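Local coordinates for protein citryl-spermidine/3,4-dihydroxybenzoyl-citryl-spermidine:spermidine ligase (Bacillus anthracis, PDB 3TO3) that catalyses the ATP-dependent condensation of spermidine with citryl-spermidine intermediates in the biosynthesis of the siderophore petrobactin, at residues R29-S34 with Q102-V107; I122-Q127 with N306-R311; P162-Y167 with K574-I579. One frame throughout, in Å; residues are numbered along the deposited sequence.

Contact 1: R29-S34 with Q102-V107; sequences RQLVES and QFLEEV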
loop_
_atom_site.group_PDB
_atom_site.type_symbol
_atom_site.label_atom_id
_atom_site.label_comp_id
_atom_site.label_asym_id
_atom_site.label_seq_id
_atom_site.Cartn_x
_atom_site.Cartn_y
_atom_site.Cartn_z
ATOM N N ARG B 29 6.673 -23.220 -10.537
ATOM C CA ARG B 29 6.650 -24.621 -10.143
ATOM C C ARG B 29 5.882 -24.811 -8.821
ATOM O O ARG B 29 4.991 -25.671 -8.725
ATOM C CB ARG B 29 8.078 -25.189 -10.074
ATOM C CG ARG B 29 8.158 -26.596 -9.528
ATOM C CD ARG B 29 9.603 -27.139 -9.536
ATOM N NE ARG B 29 10.485 -26.400 -8.616
ATOM C CZ ARG B 29 10.342 -26.363 -7.286
ATOM N NH1 ARG B 29 9.348 -27.013 -6.697
ATOM N NH2 ARG B 29 11.183 -25.663 -6.532
ATOM N N GLN B 30 6.208 -23.999 -7.813
ATOM C CA GLN B 30 5.586 -24.170 -6.505
ATOM C C GLN B 30 4.096 -23.818 -6.666
ATOM O O GLN B 30 3.238 -24.523 -6.139
ATOM C CB GLN B 30 6.294 -23.355 -5.396
ATOM C CG GLN B 30 7.777 -23.801 -5.169
ATOM C CD GLN B 30 8.482 -23.139 -3.970
ATOM O OE1 GLN B 30 9.701 -23.308 -3.777
ATOM N NE2 GLN B 30 7.716 -22.417 -3.143
ATOM N N LEU B 31 3.793 -22.790 -7.468
ATOM C CA LEU B 31 2.386 -22.428 -7.735
ATOM C C LEU B 31 1.579 -23.601 -8.316
ATOM O O LEU B 31 0.526 -23.948 -7.803
ATOM C CB LEU B 31 2.270 -21.205 -8.648
ATOM C CG LEU B 31 0.874 -20.710 -9.074
ATOM C CD1 LEU B 31 -0.001 -20.315 -7.886
ATOM C CD2 LEU B 31 1.021 -19.520 -10.005
ATOM N N VAL B 32 2.083 -24.211 -9.384
ATOM C CA VAL B 32 1.325 -25.232 -10.048
ATOM C C VAL B 32 1.189 -26.443 -9.114
ATOM O O VAL B 32 0.105 -26.992 -8.969
ATOM C CB VAL B 32 1.933 -25.581 -11.452
ATOM C CG1 VAL B 32 1.233 -26.780 -12.066
ATOM C CG2 VAL B 32 1.824 -24.356 -12.401
ATOM N N GLU B 33 2.276 -26.814 -8.445
ATOM C CA GLU B 33 2.250 -27.891 -7.453
ATOM C C GLU B 33 1.149 -27.717 -6.444
ATOM O O GLU B 33 0.401 -28.660 -6.164
ATOM C CB GLU B 33 3.601 -28.037 -6.725
ATOM C CG GLU B 33 4.683 -28.567 -7.651
ATOM C CD GLU B 33 6.075 -28.667 -7.012
ATOM O OE1 GLU B 33 6.251 -28.264 -5.828
ATOM O OE2 GLU B 33 7.004 -29.163 -7.713
ATOM N N SER B 34 1.016 -26.518 -5.898
ATOM C CA SER B 34 -0.001 -26.352 -4.863
ATOM C C SER B 34 -1.420 -26.208 -5.441
ATOM O O SER B 34 -2.376 -26.640 -4.794
ATOM C CB SER B 34 0.333 -25.234 -3.858
ATOM O OG SER B 34 0.267 -23.969 -4.467
ATOM N N GLN B 102 -0.506 -13.900 -16.491
ATOM C CA GLN B 102 -1.236 -14.492 -17.610
ATOM C C GLN B 102 -1.647 -15.940 -17.317
ATOM O O GLN B 102 -2.802 -16.339 -17.582
ATOM C CB GLN B 102 -0.421 -14.417 -18.922
ATOM C CG GLN B 102 -1.240 -14.706 -20.178
ATOM C CD GLN B 102 -0.388 -14.878 -21.432
ATOM O OE1 GLN B 102 0.825 -14.623 -21.425
ATOM N NE2 GLN B 102 -1.030 -15.315 -22.527
ATOM N N PHE B 103 -0.701 -16.721 -16.788
ATOM C CA PHE B 103 -1.007 -18.085 -16.405
ATOM C C PHE B 103 -2.234 -18.052 -15.478
ATOM O O PHE B 103 -3.240 -18.694 -15.750
ATOM C CB PHE B 103 0.197 -18.783 -15.741
ATOM C CG PHE B 103 -0.152 -20.113 -15.117
ATOM C CD1 PHE B 103 -0.376 -21.229 -15.907
ATOM C CD2 PHE B 103 -0.306 -20.236 -13.737
ATOM C CE1 PHE B 103 -0.727 -22.456 -15.340
ATOM C CE2 PHE B 103 -0.667 -21.452 -13.168
ATOM C CZ PHE B 103 -0.879 -22.565 -13.979
ATOM N N LEU B 104 -2.174 -17.276 -14.401
ATOM C CA LEU B 104 -3.294 -17.263 -13.453
ATOM C C LEU B 104 -4.583 -16.689 -14.062
ATOM O O LEU B 104 -5.678 -17.196 -13.813
ATOM C CB LEU B 104 -2.923 -16.567 -12.137
ATOM C CG LEU B 104 -1.996 -17.371 -11.216
ATOM C CD1 LEU B 104 -1.721 -16.641 -9.911
ATOM C CD2 LEU B 104 -2.597 -18.710 -10.892
ATOM N N GLU B 105 -4.468 -15.639 -14.864
ATOM C CA GLU B 105 -5.671 -15.089 -15.493
ATOM C C GLU B 105 -6.355 -16.106 -16.409
ATOM O O GLU B 105 -7.575 -16.228 -16.393
ATOM C CB GLU B 105 -5.371 -13.790 -16.250
ATOM C CG GLU B 105 -5.304 -12.576 -15.348
ATOM C CD GLU B 105 -4.507 -11.431 -15.940
ATOM O OE1 GLU B 105 -4.025 -11.552 -17.097
ATOM O OE2 GLU B 105 -4.353 -10.410 -15.226
ATOM N N GLU B 106 -5.569 -16.828 -17.206
ATOM C CA GLU B 106 -6.141 -17.761 -18.179
ATOM C C GLU B 106 -6.751 -18.986 -17.487
ATOM O O GLU B 106 -7.844 -19.420 -17.804
ATOM C CB GLU B 106 -5.102 -18.130 -19.252
ATOM C CG GLU B 106 -4.595 -16.882 -19.976
ATOM C CD GLU B 106 -3.759 -17.143 -21.230
ATOM O OE1 GLU B 106 -3.020 -18.141 -21.264
ATOM O OE2 GLU B 106 -3.842 -16.324 -22.184
ATOM N N VAL B 107 -6.043 -19.519 -16.511
ATOM C CA VAL B 107 -6.538 -20.638 -15.738
ATOM C C VAL B 107 -7.802 -20.312 -14.928
ATOM O O VAL B 107 -8.683 -21.145 -14.774
ATOM C CB VAL B 107 -5.382 -21.154 -14.842
ATOM C CG1 VAL B 107 -5.891 -21.952 -13.663
ATOM C CG2 VAL B 107 -4.456 -21.962 -15.700
#

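Contact 2: I122-Q127 with N306-R311; sequences IHELEQ and NTSTLR. With ATP (adenosine-5'-triphosphate), chain E.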
loop_
_atom_site.group_PDB
_atom_site.type_symbol
_atom_site.label_atom_id
_atom_site.label_comp_id
_atom_site.label_asym_id
_atom_site.label_seq_id
_atom_site.Cartn_x
_atom_site.Cartn_y
_atom_site.Cartn_z
ATOM N N ILE B 122 -1.650 -12.440 -7.290
ATOM C CA ILE B 122 -0.776 -12.223 -8.453
ATOM C C ILE B 122 0.323 -11.232 -8.090
ATOM O O ILE B 122 1.498 -11.458 -8.421
ATOM C CB ILE B 122 -1.545 -11.649 -9.642
ATOM C CG1 ILE B 122 -2.184 -12.768 -10.460
ATOM C CG2 ILE B 122 -0.615 -10.849 -10.541
ATOM C CD1 ILE B 122 -3.423 -12.293 -11.257
ATOM N N HIS B 123 -0.063 -10.159 -7.382
ATOM C CA HIS B 123 0.869 -9.115 -6.946
ATOM C C HIS B 123 1.937 -9.691 -6.022
ATOM O O HIS B 123 3.099 -9.355 -6.140
ATOM C CB HIS B 123 0.140 -7.984 -6.216
ATOM C CG HIS B 123 1.037 -6.863 -5.787
ATOM N ND1 HIS B 123 1.884 -6.213 -6.656
ATOM C CD2 HIS B 123 1.199 -6.259 -4.587
ATOM C CE1 HIS B 123 2.525 -5.255 -6.012
ATOM N NE2 HIS B 123 2.129 -5.262 -4.754
ATOM N N GLU B 124 1.533 -10.571 -5.118
ATOM C CA GLU B 124 2.472 -11.178 -4.194
ATOM C C GLU B 124 3.428 -12.114 -4.874
ATOM O O GLU B 124 4.601 -12.217 -4.464
ATOM C CB GLU B 124 1.725 -11.944 -3.091
ATOM C CG GLU B 124 1.167 -11.016 -2.080
ATOM C CD GLU B 124 0.210 -11.710 -1.147
ATOM O OE1 GLU B 124 0.562 -12.842 -0.708
ATOM O OE2 GLU B 124 -0.880 -11.125 -0.871
ATOM N N LEU B 125 2.914 -12.823 -5.885
ATOM C CA LEU B 125 3.748 -13.728 -6.665
ATOM C C LEU B 125 4.820 -12.942 -7.434
ATOM O O LEU B 125 5.968 -13.366 -7.491
ATOM C CB LEU B 125 2.908 -14.591 -7.626
ATOM C CG LEU B 125 2.112 -15.648 -6.849
ATOM C CD1 LEU B 125 1.171 -16.413 -7.751
ATOM C CD2 LEU B 125 3.048 -16.620 -6.183
ATOM N N GLU B 126 4.424 -11.816 -8.031
ATOM C CA GLU B 126 5.341 -10.964 -8.764
ATOM C C GLU B 126 6.357 -10.323 -7.827
ATOM O O GLU B 126 7.518 -10.161 -8.176
ATOM C CB GLU B 126 4.569 -9.861 -9.521
ATOM C CG GLU B 126 3.830 -10.401 -10.718
ATOM C CD GLU B 126 2.939 -9.354 -11.398
ATOM O OE1 GLU B 126 2.657 -8.291 -10.792
ATOM O OE2 GLU B 126 2.518 -9.603 -12.548
ATOM N N GLN B 127 5.921 -9.935 -6.640
ATOM C CA GLN B 127 6.844 -9.334 -5.698
ATOM C C GLN B 127 7.825 -10.378 -5.191
ATOM O O GLN B 127 8.969 -10.056 -4.922
ATOM C CB GLN B 127 6.108 -8.654 -4.548
ATOM C CG GLN B 127 5.480 -7.347 -4.968
ATOM C CD GLN B 127 6.450 -6.450 -5.695
ATOM O OE1 GLN B 127 7.499 -6.066 -5.163
ATOM N NE2 GLN B 127 6.114 -6.115 -6.915
ATOM N N ASN B 306 4.197 -10.655 4.273
ATOM C CA ASN B 306 4.996 -11.765 3.796
ATOM C C ASN B 306 4.192 -13.033 3.917
ATOM O O ASN B 306 3.755 -13.384 5.019
ATOM C CB ASN B 306 6.239 -11.901 4.650
ATOM C CG ASN B 306 7.476 -11.754 3.856
ATOM O OD1 ASN B 306 7.436 -11.823 2.630
ATOM N ND2 ASN B 306 8.597 -11.547 4.535
ATOM N N THR B 307 4.003 -13.723 2.798
ATOM C CA THR B 307 3.197 -14.941 2.772
ATOM C C THR B 307 1.721 -14.657 3.093
ATOM O O THR B 307 1.016 -15.496 3.656
ATOM C CB THR B 307 3.791 -16.064 3.686
ATOM O OG1 THR B 307 3.447 -17.349 3.157
ATOM C CG2 THR B 307 3.298 -15.957 5.139
ATOM N N SER B 308 1.276 -13.459 2.719
ATOM C CA SER B 308 -0.143 -13.083 2.762
ATOM C C SER B 308 -0.687 -12.560 4.106
ATOM O O SER B 308 -1.850 -12.145 4.182
ATOM C CB SER B 308 -1.023 -14.213 2.207
ATOM O OG SER B 308 -0.577 -14.613 0.917
ATOM N N THR B 309 0.141 -12.569 5.150
ATOM C CA THR B 309 -0.273 -12.059 6.462
ATOM C C THR B 309 0.572 -10.881 6.954
ATOM O O THR B 309 1.790 -10.864 6.761
ATOM C CB THR B 309 -0.157 -13.145 7.527
ATOM O OG1 THR B 309 -0.053 -14.429 6.892
ATOM C CG2 THR B 309 -1.356 -13.087 8.472
ATOM N N LEU B 310 -0.077 -9.915 7.611
ATOM C CA LEU B 310 0.627 -8.838 8.323
ATOM C C LEU B 310 1.503 -9.329 9.502
ATOM O O LEU B 310 1.072 -10.139 10.322
ATOM C CB LEU B 310 -0.347 -7.767 8.826
ATOM C CG LEU B 310 -0.590 -6.540 7.951
ATOM C CD1 LEU B 310 -1.178 -5.433 8.804
ATOM C CD2 LEU B 310 0.693 -6.056 7.279
ATOM N N ARG B 311 2.697 -8.741 9.600
ATOM C CA ARG B 311 3.794 -9.082 10.530
ATOM C C ARG B 311 3.645 -8.336 11.877
ATOM O O ARG B 311 4.611 -8.054 12.589
ATOM C CB ARG B 311 5.177 -8.938 9.897
ATOM C CG ARG B 311 5.443 -9.914 8.747
ATOM C CD ARG B 311 5.285 -11.378 9.189
ATOM N NE ARG B 311 3.904 -11.856 9.064
ATOM C CZ ARG B 311 3.413 -12.925 9.694
ATOM N NH1 ARG B 311 4.183 -13.644 10.504
ATOM N NH2 ARG B 311 2.145 -13.282 9.518
HETATM P PB ATP E . 8.113 -15.281 13.076
HETATM O O1B ATP E . 8.433 -13.809 13.009
HETATM O O2B ATP E . 6.747 -15.473 13.681
HETATM O O3B ATP E . 9.217 -16.021 13.917
HETATM P PA ATP E . 7.183 -15.469 10.529
HETATM O O1A ATP E . 6.760 -14.037 10.789
HETATM O O2A ATP E . 5.999 -16.428 10.459
HETATM O O3A ATP E . 8.145 -15.937 11.657
HETATM O "O5'" ATP E . 7.953 -15.480 9.160
HETATM C "C5'" ATP E . 8.957 -16.394 8.919
HETATM C "C4'" ATP E . 9.327 -16.596 7.560
HETATM O "O4'" ATP E . 10.024 -17.881 7.423
HETATM C "C3'" ATP E . 8.126 -16.688 6.699
HETATM O "O3'" ATP E . 8.159 -15.706 5.737
HETATM C "C2'" ATP E . 8.194 -18.030 6.093
HETATM O "O2'" ATP E . 7.738 -18.010 4.807
HETATM C "C1'" ATP E . 9.653 -18.330 6.155
HETATM N N9 ATP E . 10.017 -19.704 5.933
HETATM C C8 ATP E . 10.953 -20.101 5.054
HETATM N N7 ATP E . 11.032 -21.438 5.113
HETATM C C5 ATP E . 10.156 -21.898 6.034
HETATM C C6 ATP E . 9.832 -23.183 6.495
HETATM N N6 ATP E . 10.507 -24.324 5.942
HETATM N N1 ATP E . 8.886 -23.319 7.452
HETATM C C2 ATP E . 8.261 -22.235 7.957
HETATM N N3 ATP E . 8.549 -20.985 7.531
HETATM C C4 ATP E . 9.491 -20.784 6.572
#

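Contact 3: P162-Y167 with K574-I579; sequences PYHPSY and KRRLYI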
loop_
_atom_site.group_PDB
_atom_site.type_symbol
_atom_site.label_atom_id
_atom_site.label_comp_id
_atom_site.label_asym_id
_atom_site.label_seq_id
_atom_site.Cartn_x
_atom_site.Cartn_y
_atom_site.Cartn_z
ATOM N N PRO B 162 9.624 -23.674 0.634
ATOM C CA PRO B 162 9.553 -24.732 -0.402
ATOM C C PRO B 162 8.108 -25.056 -0.877
ATOM O O PRO B 162 7.916 -25.721 -1.907
ATOM C CB PRO B 162 10.245 -25.941 0.272
ATOM C CG PRO B 162 9.923 -25.733 1.790
ATOM C CD PRO B 162 9.854 -24.217 1.999
ATOM N N TYR B 163 7.108 -24.629 -0.104
ATOM C CA TYR B 163 5.714 -24.835 -0.492
ATOM C C TYR B 163 5.029 -23.580 -1.022
ATOM O O TYR B 163 4.602 -23.550 -2.189
ATOM C CB TYR B 163 4.902 -25.406 0.649
ATOM C CG TYR B 163 3.511 -25.766 0.228
ATOM C CD1 TYR B 163 3.214 -27.053 -0.186
ATOM C CD2 TYR B 163 2.485 -24.818 0.243
ATOM C CE1 TYR B 163 1.936 -27.393 -0.572
ATOM C CE2 TYR B 163 1.210 -25.152 -0.146
ATOM C CZ TYR B 163 0.938 -26.444 -0.553
ATOM O OH TYR B 163 -0.324 -26.814 -0.938
ATOM N N HIS B 164 4.907 -22.561 -0.164
ATOM C CA HIS B 164 4.162 -21.343 -0.514
ATOM C C HIS B 164 4.716 -20.719 -1.778
ATOM O O HIS B 164 5.874 -20.330 -1.811
ATOM C CB HIS B 164 4.200 -20.286 0.607
ATOM C CG HIS B 164 3.441 -20.676 1.830
ATOM N ND1 HIS B 164 2.073 -20.848 1.831
ATOM C CD2 HIS B 164 3.853 -20.896 3.104
ATOM C CE1 HIS B 164 1.677 -21.169 3.052
ATOM N NE2 HIS B 164 2.734 -21.196 3.844
ATOM N N PRO B 165 3.878 -20.607 -2.823
ATOM C CA PRO B 165 4.410 -20.034 -4.065
ATOM C C PRO B 165 4.858 -18.569 -3.933
ATOM O O PRO B 165 5.835 -18.195 -4.599
ATOM C CB PRO B 165 3.282 -20.248 -5.080
ATOM C CG PRO B 165 2.069 -20.620 -4.258
ATOM C CD PRO B 165 2.569 -21.255 -3.022
ATOM N N SER B 166 4.234 -17.741 -3.100
ATOM C CA SER B 166 4.965 -16.510 -2.855
ATOM C C SER B 166 5.607 -16.515 -1.447
ATOM O O SER B 166 4.983 -16.112 -0.452
ATOM C CB SER B 166 3.996 -15.330 -2.995
ATOM O OG SER B 166 2.919 -15.487 -2.103
ATOM N N TYR B 167 6.897 -16.839 -1.419
ATOM C CA TYR B 167 7.665 -16.995 -0.189
ATOM C C TYR B 167 8.487 -15.773 0.210
ATOM O O TYR B 167 9.107 -15.749 1.269
ATOM C CB TYR B 167 8.614 -18.203 -0.374
ATOM C CG TYR B 167 9.391 -18.226 -1.705
ATOM C CD1 TYR B 167 10.573 -17.507 -1.858
ATOM C CD2 TYR B 167 8.921 -18.929 -2.808
ATOM C CE1 TYR B 167 11.286 -17.509 -3.057
ATOM C CE2 TYR B 167 9.631 -18.941 -4.020
ATOM C CZ TYR B 167 10.817 -18.227 -4.128
ATOM O OH TYR B 167 11.531 -18.206 -5.302
ATOM N N LYS B 574 -5.447 -22.285 -1.281
ATOM C CA LYS B 574 -6.863 -22.029 -1.520
ATOM C C LYS B 574 -7.333 -20.795 -0.743
ATOM O O LYS B 574 -8.170 -19.999 -1.221
ATOM C CB LYS B 574 -7.730 -23.236 -1.156
ATOM C CG LYS B 574 -9.188 -23.070 -1.543
ATOM C CD LYS B 574 -9.921 -24.390 -1.286
ATOM C CE LYS B 574 -11.401 -24.357 -1.713
ATOM N NZ LYS B 574 -11.569 -24.681 -3.167
ATOM N N ARG B 575 -6.765 -20.627 0.445
ATOM C CA ARG B 575 -7.166 -19.541 1.319
ATOM C C ARG B 575 -6.896 -18.149 0.720
ATOM O O ARG B 575 -7.564 -17.175 1.066
ATOM C CB ARG B 575 -6.487 -19.708 2.678
ATOM C CG ARG B 575 -7.058 -18.829 3.774
ATOM C CD ARG B 575 -6.917 -19.531 5.107
ATOM N NE ARG B 575 -6.007 -20.671 5.002
ATOM C CZ ARG B 575 -5.925 -21.645 5.901
ATOM N NH1 ARG B 575 -5.071 -22.643 5.725
ATOM N NH2 ARG B 575 -6.703 -21.623 6.975
ATOM N N ARG B 576 -5.927 -18.071 -0.189
ATOM C CA ARG B 576 -5.523 -16.806 -0.787
ATOM C C ARG B 576 -6.393 -16.440 -1.963
ATOM O O ARG B 576 -6.280 -15.316 -2.476
ATOM C CB ARG B 576 -4.077 -16.885 -1.297
ATOM C CG ARG B 576 -3.137 -17.648 -0.403
ATOM C CD ARG B 576 -2.137 -16.731 0.268
ATOM N NE ARG B 576 -0.831 -16.806 -0.382
ATOM C CZ ARG B 576 0.066 -17.765 -0.144
ATOM N NH1 ARG B 576 -0.205 -18.728 0.734
ATOM N NH2 ARG B 576 1.234 -17.769 -0.786
ATOM N N LEU B 577 -7.161 -17.408 -2.472
ATOM C CA LEU B 577 -8.092 -17.144 -3.587
ATOM C C LEU B 577 -9.580 -16.936 -3.250
ATOM O O LEU B 577 -10.387 -16.746 -4.158
ATOM C CB LEU B 577 -7.945 -18.223 -4.663
ATOM C CG LEU B 577 -6.473 -18.508 -4.980
ATOM C CD1 LEU B 577 -6.344 -19.833 -5.662
ATOM C CD2 LEU B 577 -5.837 -17.385 -5.799
ATOM N N TYR B 578 -9.964 -17.031 -1.975
ATOM C CA TYR B 578 -11.388 -16.900 -1.596
ATOM C C TYR B 578 -11.580 -16.030 -0.363
ATOM O O TYR B 578 -10.758 -16.065 0.555
ATOM C CB TYR B 578 -12.034 -18.283 -1.365
ATOM C CG TYR B 578 -11.991 -19.139 -2.599
ATOM C CD1 TYR B 578 -13.016 -19.096 -3.541
ATOM C CD2 TYR B 578 -10.900 -19.941 -2.856
ATOM C CE1 TYR B 578 -12.953 -19.860 -4.690
ATOM C CE2 TYR B 578 -10.817 -20.699 -4.006
ATOM C CZ TYR B 578 -11.843 -20.661 -4.920
ATOM O OH TYR B 578 -11.748 -21.422 -6.063
ATOM N N ILE B 579 -12.644 -15.231 -0.349
ATOM C CA ILE B 579 -12.999 -14.493 0.852
ATOM C C ILE B 579 -13.520 -15.534 1.826
ATOM O O ILE B 579 -12.974 -15.755 2.913
ATOM C CB ILE B 579 -14.138 -13.477 0.573
ATOM C CG1 ILE B 579 -13.715 -12.402 -0.449
ATOM C CG2 ILE B 579 -14.651 -12.862 1.875
ATOM C CD1 ILE B 579 -12.813 -11.288 0.097
#

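Contact 1: R29-S34 with Q102-V107
Two helices of the N-terminal part of this IucA/IucC-family synthetase, 18-37 and 100-110, meet through L31 and V32 on one and F103 and L104 on the other. Their segments run nearly parallel, 22° between N-to-C directions, but with axes 12.4 Å apart the backbones stay well separated and only the ends of apolar side chains bridge the interval. L31 carries the centre. Its CG, anti to the backbone N (chi1 178°), turns the branch to the other helix, where L31 CD2 lies 3.8 Å from L104 CD2 as the two leucines reach toward each other tip to tip. The same methyl also comes to the F103 ring at a slant, 4.0 Å from L31 CD2 to F103 CD2. All four residues are buried. Helix 115-138 packs against both leucines, placing F121 and L125 on L31 and I122 and L125 on L104, while I56 of strand 52-59 touches V32, so the contact is plain hydrophobic packing of helices beside the N-terminal antiparallel sheet. Other neighbours also pack on the F103 ring: V107 CG2, one turn on in the same helix, sits 3.7 Å above one face and toward the rim, and Y68 of strand 65-74 makes an edge-to-face pair with it. At the far end of the ring, V32 CG2 approaches obliquely, 3.6 Å from F103 CZ.

Contact 2: I122-Q127 with N306-R311
The flat carboxylate of E124 offers OE1 to S308 OG, while on the same strand-turn element as S308 the R311 guanidinium is engaged at its edge, with the alpha-phosphate oxygen O1A of ATP near its plane at NH1 and the T309 carbonyl carbon in plane on the NE side. On the helix, Q127 CG lies over one face of the H123 ring, 3.7 Å above it and toward the rim. The element is a beta hairpin: a type I' turn from N306 to T309 joins strand 297-306 to the short strand 309-311, and its tip faces helix 115-138. E124 has an extended chain beyond CG, which carries the carboxylate from the helix to this tip. S308 OG donates to E124 OE1 at 2.7 Å, although S308 is poorly ordered and its hydroxyl is less surely placed. The E124 side chain, in a buried residue, also packs on L305 and S166. Beyond the turn, R311 folds back through bends at chi2 and chi3 (-58° and 88°), which brings NE to the T309 carbonyl of its own strand. R311 NE to T309 O is 3.3 Å, the donor standing above the carbonyl plane, and this bond would limit rotation of the guanidinium. R311 is an experimentally established ATP-binding residue, and S283, R285, K299 and Y391 also bond the nucleotide; the arginine's positive charge would partly offset the negative charge of the phosphate. R311 NH1 reaches ATP O1A at 2.6 Å, with an N-H...O angle of 143°.

Contact 3: P162-Y167 with K574-I579
R576 points its CB toward the loop 162-167, and its side chain then crosses to that loop through bends at chi2 and chi3. F121 of helix 115-138 also packs against the R576 side chain. The guanidinium at the end spreads its two terminal nitrogens between two residues of the loop. NH2 takes S166: R576 NH2 donates to S166 OG at 3.1 Å with an N-H...O angle of 146°, the acceptor tilted a little from the guanidinium plane. The hydroxyl is presented by a chi1 of 57°, which sets OG between the backbone N and the carbonyl carbon of S166 and turns it to the arginine. NH1 meets the imidazole instead, R576 NH1 lying 3.3 Å from H164 ND1. H164 ND1 sits at the edge of the guanidinium, near its plane, whereas the two side chains cross at about a right angle and their flat groups are inclined by 50°. P165 CD, in the residue between H164 and S166 in sequence, is a looser neighbour, 4.4 Å from R576 NH2. Both segments are irregular, and every contact between them runs through this arginine. On the loop side H164 also meets the ring of H161 and touches T307, and its side chain is about 5 Å from the bound ATP. A buried arginine thus ties a C-terminal loop to the loop that supplies H161 and P162 to the ATP pocket of this siderophore synthetase.

The three contacts lie on the same side of the chain's centre. The centres of contacts 1 and 2 are about 15 Å apart, those of contacts 1 and 3 about 11 Å, and those of contacts 2 and 3 about 9 Å. Contact 1 closes along the chain before the others open, whereas contacts 2 and 3 interleave their segments. Helix 115-138 joins contacts 1 and 2: L125 CD1 packs 3.6 Å from L104 CD1, while L125 CD2 reaches the backbone of 162-167. Helix 18-37 borders contact 3 through Q30 and S34, which touch H164 and Y163. The N-terminal helices thus border a C-terminal loop and two elements of the ATP pocket, the hairpin bearing R311 and the loop bearing P162.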